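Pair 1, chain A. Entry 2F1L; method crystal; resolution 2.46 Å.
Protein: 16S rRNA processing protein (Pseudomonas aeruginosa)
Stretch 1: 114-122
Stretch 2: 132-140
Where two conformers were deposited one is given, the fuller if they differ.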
# COMPACT_ATOMS: atom_id res chain seq x y z
N TYR A 114 -2.83 -12.48 13.68
CA TYR A 114 -2.51 -11.71 14.85
C TYR A 114 -1.19 -11.05 14.59
O TYR A 114 -0.33 -11.58 13.89
CB TYR A 114 -2.37 -12.59 16.08
CG TYR A 114 -3.66 -13.13 16.57
CD1 TYR A 114 -4.71 -12.27 16.90
CD2 TYR A 114 -3.83 -14.50 16.75
CE1 TYR A 114 -5.91 -12.77 17.38
CE2 TYR A 114 -5.02 -15.01 17.24
CZ TYR A 114 -6.06 -14.15 17.55
OH TYR A 114 -7.23 -14.67 18.03
N TRP A 115 -1.06 -9.88 15.18
CA TRP A 115 0.21 -9.18 15.26
C TRP A 115 1.33 -10.06 15.83
O TRP A 115 2.47 -10.01 15.35
CB TRP A 115 0.04 -7.97 16.18
CG TRP A 115 -0.39 -6.73 15.51
CD1 TRP A 115 -0.97 -6.58 14.26
CD2 TRP A 115 -0.28 -5.43 16.06
NE1 TRP A 115 -1.20 -5.25 14.00
CE2 TRP A 115 -0.80 -4.52 15.10
CE3 TRP A 115 0.21 -4.93 17.29
CZ2 TRP A 115 -0.86 -3.14 15.34
CZ3 TRP A 115 0.16 -3.56 17.52
CH2 TRP A 115 -0.37 -2.68 16.55
N HIS A 116 1.01 -10.83 16.85
CA HIS A 116 2.05 -11.57 17.53
C HIS A 116 2.47 -12.80 16.65
O HIS A 116 3.60 -13.28 16.76
CB HIS A 116 1.63 -11.84 19.01
CG HIS A 116 1.25 -10.59 19.79
ND1 HIS A 116 1.83 -9.35 19.56
CD2 HIS A 116 0.37 -10.40 20.80
CE1 HIS A 116 1.31 -8.46 20.39
NE2 HIS A 116 0.42 -9.07 21.14
N GLN A 117 1.60 -13.27 15.75
CA GLN A 117 2.00 -14.28 14.75
C GLN A 117 3.03 -13.82 13.69
O GLN A 117 3.78 -14.62 13.19
CB GLN A 117 0.77 -14.76 13.99
CG GLN A 117 -0.20 -15.57 14.80
CD GLN A 117 -1.30 -16.08 13.92
OE1 GLN A 117 -1.97 -15.29 13.25
NE2 GLN A 117 -1.45 -17.40 13.84
N LEU A 118 3.04 -12.54 13.33
CA LEU A 118 4.02 -11.97 12.40
C LEU A 118 5.41 -11.70 13.01
O LEU A 118 6.41 -11.73 12.30
CB LEU A 118 3.45 -10.69 11.78
CG LEU A 118 2.11 -10.90 11.05
CD1 LEU A 118 1.57 -9.58 10.58
CD2 LEU A 118 2.24 -11.89 9.88
N GLU A 119 5.45 -11.43 14.32
CA GLU A 119 6.70 -11.21 15.06
C GLU A 119 7.65 -12.36 14.89
O GLU A 119 7.29 -13.52 15.09
CB GLU A 119 6.41 -10.99 16.54
CG GLU A 119 6.12 -9.55 16.86
CD GLU A 119 5.28 -9.33 18.12
OE1 GLU A 119 5.31 -10.15 19.06
OE2 GLU A 119 4.59 -8.29 18.14
N GLY A 120 8.88 -12.05 14.53
CA GLY A 120 9.90 -13.07 14.35
C GLY A 120 9.99 -13.62 12.95
O GLY A 120 10.89 -14.37 12.67
N LEU A 121 9.08 -13.24 12.05
CA LEU A 121 9.19 -13.69 10.67
C LEU A 121 10.36 -13.02 9.99
O LEU A 121 10.60 -11.81 10.19
CB LEU A 121 7.93 -13.38 9.88
CG LEU A 121 6.68 -14.19 10.21
CD1 LEU A 121 5.56 -13.73 9.32
CD2 LEU A 121 6.93 -15.64 10.02
N LYS A 122 11.09 -13.81 9.20
CA LYS A 122 12.16 -13.31 8.38
C LYS A 122 11.53 -12.59 7.19
O LYS A 122 10.60 -13.10 6.58
CB LYS A 122 13.05 -14.45 7.89
CG LYS A 122 13.79 -15.23 9.00
CD LYS A 122 14.18 -16.67 8.51
CE LYS A 122 14.16 -17.80 9.61
NZ LYS A 122 13.43 -19.04 9.07
N GLY A 132 15.64 -8.62 7.38
CA GLY A 132 15.59 -8.67 8.83
C GLY A 132 14.43 -9.48 9.33
O GLY A 132 13.86 -10.24 8.58
N VAL A 133 14.11 -9.33 10.61
CA VAL A 133 12.96 -9.99 11.22
C VAL A 133 11.99 -8.93 11.69
O VAL A 133 12.39 -7.86 12.10
CB VAL A 133 13.31 -10.91 12.45
CG1 VAL A 133 14.00 -12.19 12.03
CG2 VAL A 133 14.17 -10.21 13.43
N ILE A 134 10.71 -9.25 11.65
CA ILE A 134 9.70 -8.37 12.19
C ILE A 134 9.85 -8.40 13.69
O ILE A 134 9.79 -9.46 14.31
CB ILE A 134 8.29 -8.83 11.78
CG1 ILE A 134 8.08 -8.59 10.29
CG2 ILE A 134 7.22 -8.07 12.54
CD1 ILE A 134 6.97 -9.35 9.71
N ASP A 135 10.07 -7.23 14.27
CA ASP A 135 10.22 -7.09 15.69
C ASP A 135 8.86 -6.85 16.29
O ASP A 135 8.52 -7.44 17.31
CB ASP A 135 11.13 -5.90 15.99
CG ASP A 135 11.40 -5.74 17.45
OD1 ASP A 135 12.25 -6.46 17.96
OD2 ASP A 135 10.76 -4.89 18.09
N HIS A 136 8.09 -5.95 15.68
CA HIS A 136 6.72 -5.67 16.13
C HIS A 136 6.01 -4.84 15.08
O HIS A 136 6.60 -4.54 14.03
CB HIS A 136 6.65 -5.00 17.52
CG HIS A 136 7.30 -3.65 17.60
ND1 HIS A 136 8.67 -3.49 17.72
CD2 HIS A 136 6.77 -2.40 17.67
CE1 HIS A 136 8.96 -2.20 17.82
NE2 HIS A 136 7.82 -1.51 17.79
N LEU A 137 4.74 -4.56 15.34
CA LEU A 137 3.86 -3.88 14.41
C LEU A 137 3.38 -2.60 15.05
O LEU A 137 3.36 -2.50 16.25
CB LEU A 137 2.67 -4.75 14.00
CG LEU A 137 3.10 -5.59 12.80
CD1 LEU A 137 3.73 -6.85 13.28
CD2 LEU A 137 1.98 -5.92 11.87
N LEU A 138 3.04 -1.62 14.22
CA LEU A 138 2.54 -0.35 14.71
C LEU A 138 1.17 -0.08 14.14
O LEU A 138 0.91 -0.33 12.99
CB LEU A 138 3.45 0.82 14.31
CG LEU A 138 4.91 0.80 14.74
CD1 LEU A 138 5.60 2.04 14.17
CD2 LEU A 138 5.13 0.75 16.25
N GLU A 139 0.30 0.45 14.97
CA GLU A 139 -0.97 0.95 14.54
C GLU A 139 -0.71 2.42 14.16
O GLU A 139 -0.04 3.14 14.90
CB GLU A 139 -1.94 0.75 15.69
CG GLU A 139 -3.43 0.94 15.43
CD GLU A 139 -4.20 0.96 16.74
OE1 GLU A 139 -3.82 0.18 17.64
OE2 GLU A 139 -5.14 1.78 16.89
N THR A 140 -1.22 2.85 13.02
CA THR A 140 -0.89 4.14 12.46
C THR A 140 -2.09 5.02 12.10
O THR A 140 -1.91 6.14 11.60
CB THR A 140 -0.18 3.95 11.12
OG1 THR A 140 -1.14 3.48 10.16
CG2 THR A 140 0.98 2.96 11.23

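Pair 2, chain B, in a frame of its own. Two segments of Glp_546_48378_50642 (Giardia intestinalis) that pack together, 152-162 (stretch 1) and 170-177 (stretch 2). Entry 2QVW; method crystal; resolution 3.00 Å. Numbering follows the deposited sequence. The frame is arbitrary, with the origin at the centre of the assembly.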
# COMPACT_ATOMS: atom_id res chain seq x y z
N LEU B 152 -14.50 47.98 -26.61
CA LEU B 152 -13.35 47.09 -26.55
C LEU B 152 -13.25 46.38 -25.21
O LEU B 152 -12.72 45.28 -25.13
CB LEU B 152 -12.05 47.87 -26.79
CG LEU B 152 -10.75 47.06 -26.66
CD1 LEU B 152 -10.78 45.90 -27.64
CD2 LEU B 152 -9.55 47.94 -26.94
N SER B 153 -13.75 47.02 -24.16
CA SER B 153 -13.70 46.45 -22.82
C SER B 153 -14.50 45.16 -22.65
O SER B 153 -14.55 44.60 -21.55
CB SER B 153 -14.18 47.48 -21.78
OG SER B 153 -15.53 47.86 -22.00
N ALA B 154 -15.13 44.69 -23.72
CA ALA B 154 -15.93 43.47 -23.66
C ALA B 154 -15.17 42.28 -24.23
O ALA B 154 -15.55 41.13 -24.02
CB ALA B 154 -17.24 43.65 -24.41
N SER B 155 -14.10 42.57 -24.95
CA SER B 155 -13.29 41.54 -25.57
C SER B 155 -12.07 41.19 -24.72
O SER B 155 -11.35 40.23 -25.00
CB SER B 155 -12.85 41.99 -26.96
OG SER B 155 -12.45 43.35 -26.96
N LEU B 156 -11.85 41.96 -23.66
CA LEU B 156 -10.71 41.73 -22.78
C LEU B 156 -11.18 41.15 -21.45
O LEU B 156 -10.39 40.55 -20.71
CB LEU B 156 -9.97 43.04 -22.53
CG LEU B 156 -9.63 43.80 -23.80
CD1 LEU B 156 -8.99 45.12 -23.44
CD2 LEU B 156 -8.70 42.97 -24.67
N HIS B 157 -12.46 41.35 -21.15
CA HIS B 157 -13.06 40.86 -19.92
C HIS B 157 -12.76 39.37 -19.74
O HIS B 157 -13.15 38.55 -20.57
CB HIS B 157 -14.58 41.07 -19.96
CG HIS B 157 -15.29 40.68 -18.70
ND1 HIS B 157 -15.24 41.43 -17.55
CD2 HIS B 157 -16.07 39.61 -18.42
CE1 HIS B 157 -15.96 40.83 -16.61
NE2 HIS B 157 -16.47 39.73 -17.12
N GLY B 158 -12.07 39.04 -18.65
CA GLY B 158 -11.74 37.65 -18.38
C GLY B 158 -10.38 37.21 -18.89
O GLY B 158 -9.83 36.20 -18.45
N ARG B 159 -9.83 37.97 -19.84
CA ARG B 159 -8.53 37.63 -20.40
C ARG B 159 -7.44 37.94 -19.38
O ARG B 159 -7.52 38.92 -18.65
CB ARG B 159 -8.29 38.42 -21.69
CG ARG B 159 -9.29 38.10 -22.80
CD ARG B 159 -8.99 38.90 -24.07
NE ARG B 159 -7.75 38.48 -24.73
CZ ARG B 159 -7.56 37.28 -25.26
NH1 ARG B 159 -8.53 36.37 -25.20
NH2 ARG B 159 -6.40 36.99 -25.84
N MET B 160 -6.43 37.08 -19.35
CA MET B 160 -5.31 37.24 -18.43
C MET B 160 -4.22 38.19 -18.95
O MET B 160 -4.11 38.43 -20.15
CB MET B 160 -4.68 35.88 -18.11
CG MET B 160 -5.53 34.94 -17.26
SD MET B 160 -6.01 35.60 -15.62
CE MET B 160 -7.80 35.55 -15.76
N VAL B 161 -3.42 38.72 -18.03
CA VAL B 161 -2.36 39.64 -18.39
C VAL B 161 -1.49 39.95 -17.16
O VAL B 161 -2.01 40.18 -16.08
CB VAL B 161 -2.95 40.96 -18.95
CG1 VAL B 161 -4.01 41.49 -18.01
CG2 VAL B 161 -1.85 41.99 -19.13
N ALA B 162 -0.17 39.94 -17.34
CA ALA B 162 0.76 40.20 -16.25
C ALA B 162 1.54 41.48 -16.49
O ALA B 162 1.46 42.06 -17.57
CB ALA B 162 1.73 39.04 -16.12
N LEU B 170 0.44 38.66 -12.00
CA LEU B 170 -0.65 38.34 -12.90
C LEU B 170 -1.96 38.97 -12.44
O LEU B 170 -2.20 39.14 -11.25
CB LEU B 170 -0.82 36.82 -12.97
CG LEU B 170 0.48 36.02 -13.14
CD1 LEU B 170 0.19 34.54 -13.01
CD2 LEU B 170 1.11 36.33 -14.48
N TYR B 171 -2.79 39.33 -13.42
CA TYR B 171 -4.08 39.96 -13.15
C TYR B 171 -5.08 39.50 -14.20
O TYR B 171 -4.71 38.99 -15.25
CB TYR B 171 -3.98 41.49 -13.22
CG TYR B 171 -3.00 42.15 -12.28
CD1 TYR B 171 -1.62 42.12 -12.53
CD2 TYR B 171 -3.44 42.87 -11.16
CE1 TYR B 171 -0.71 42.79 -11.70
CE2 TYR B 171 -2.54 43.54 -10.33
CZ TYR B 171 -1.18 43.50 -10.61
OH TYR B 171 -0.30 44.17 -9.81
N VAL B 172 -6.36 39.69 -13.89
CA VAL B 172 -7.43 39.31 -14.81
C VAL B 172 -8.21 40.55 -15.21
O VAL B 172 -8.90 41.15 -14.38
CB VAL B 172 -8.40 38.31 -14.16
CG1 VAL B 172 -8.74 38.75 -12.76
CG2 VAL B 172 -9.67 38.20 -14.99
N VAL B 173 -8.08 40.95 -16.47
CA VAL B 173 -8.77 42.14 -16.97
C VAL B 173 -10.28 42.07 -16.78
O VAL B 173 -10.92 41.08 -17.13
CB VAL B 173 -8.47 42.36 -18.47
CG1 VAL B 173 -9.48 43.33 -19.07
CG2 VAL B 173 -7.07 42.91 -18.63
N LEU B 174 -10.83 43.13 -16.20
CA LEU B 174 -12.27 43.21 -15.97
C LEU B 174 -12.86 44.22 -16.94
O LEU B 174 -14.07 44.22 -17.19
CB LEU B 174 -12.57 43.64 -14.54
CG LEU B 174 -12.14 42.68 -13.43
CD1 LEU B 174 -12.51 43.27 -12.09
CD2 LEU B 174 -12.83 41.34 -13.63
N GLY B 175 -12.00 45.08 -17.47
CA GLY B 175 -12.46 46.08 -18.41
C GLY B 175 -11.74 47.40 -18.28
O GLY B 175 -11.22 47.73 -17.22
N ILE B 176 -11.72 48.15 -19.38
CA ILE B 176 -11.06 49.45 -19.41
C ILE B 176 -11.93 50.46 -18.68
O ILE B 176 -13.11 50.60 -18.99
CB ILE B 176 -10.86 49.93 -20.86
CG1 ILE B 176 -10.34 48.77 -21.72
CG2 ILE B 176 -9.87 51.09 -20.89
CD1 ILE B 176 -10.41 49.01 -23.22
N ASP B 177 -11.34 51.16 -17.71
CA ASP B 177 -12.07 52.16 -16.95
C ASP B 177 -11.73 53.57 -17.44
O ASP B 177 -10.85 54.24 -16.90
CB ASP B 177 -11.73 52.05 -15.46
CG ASP B 177 -12.59 52.94 -14.59
OD1 ASP B 177 -13.83 52.79 -14.63
OD2 ASP B 177 -12.04 53.80 -13.87

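Pair 1 and pair 2 share a type II beta turn whose exit runs antiparallel to a neighbouring strand, and 14 central residues superpose with an RMSD of 0.8 Å over N, CA and C. The turn spans Leu A118 to Leu A121 in pair 1 and Leu B156 to Arg B159 in pair 2. In both it is closed by a backbone hydrogen bond, from Leu A121 N to Leu A118 O (3.1 Å) and from Arg B159 N to Leu B156 O (2.8 Å). The third turn position is glycine in each, Gly A120 and Gly B158, with phi near +90°; there a CB would be jammed against the carbonyl oxygen of the preceding residue.

The same two hydrogen bonds fasten the turn to the strand. Gly A120 N donates to Ile A134 O (2.8 Å), as Gly B158 N does to Val B173 O (2.8 Å). In return, Ile A134 N donates to Leu A121 O (2.9 Å), and Val B173 N to Arg B159 O (3.0 Å). One strand residue thus uses both its NH and its carbonyl on the turn. The next matched pair, Lys A122 with Val A133 and Met B160 with Val B172, is a non-hydrogen-bonded antiparallel bridge in both. Within pair 2, Val B161 and Tyr B171 form a hydrogen-bonded antiparallel bridge: Val B161 N donates to Tyr B171 O (3.1 Å), and Tyr B171 N to Val B161 O (2.9 Å).

The best-conserved packing lies beneath the turn. Ile A134 and Val B173 coincide closely, and both point toward the first stretch, against the matched leucines Leu A118 and Leu B156. The longer isoleucine reaches Leu A118 CB through Ile A134 CD1 at 4.3 Å and also meets Leu A121 CB with CD1 at 4.1 Å. Valine is shorter, yet Val B173 CG1 lies 3.5 Å from Leu B156 CB. Val B173 CG2 approaches Val B161 CG1 at 3.4 Å.

At the start of the first stretch the solutions diverge. Trp A115 lays its indole against Leu A137, whose CB sits 3.7 Å from the centroid of the Trp A115 five-membered ring, almost on the ring normal, in a CH-pi contact. The matched Ser B153 is too small to cover such an area; its CB rests 3.5 Å from Ile B176 N. Ile B176, the counterpart of Leu A137, shares with it a contact to the matched leucine: Ile B176 CD1 lies 4.1 Å from Leu B156 CD1, and Leu A137 CD2 lies 3.9 Å from Leu A118 CD1. In pair 2, Ile B176 CD1 also meets Leu B152 CD2 at 4.0 Å.

The second turn position differs in chemistry. His B157 ND1 donates to Leu B174 O (3.0 Å), adding a side-chain hydrogen bond between the stretches. Glu A119 makes none across the interface: its OE2 accepts from His A116 ND1 (3.3 Å) within its own stretch, while Glu A119 CG packs 3.2 Å from Asp A135 O, the carbonyl matching that of Leu B174.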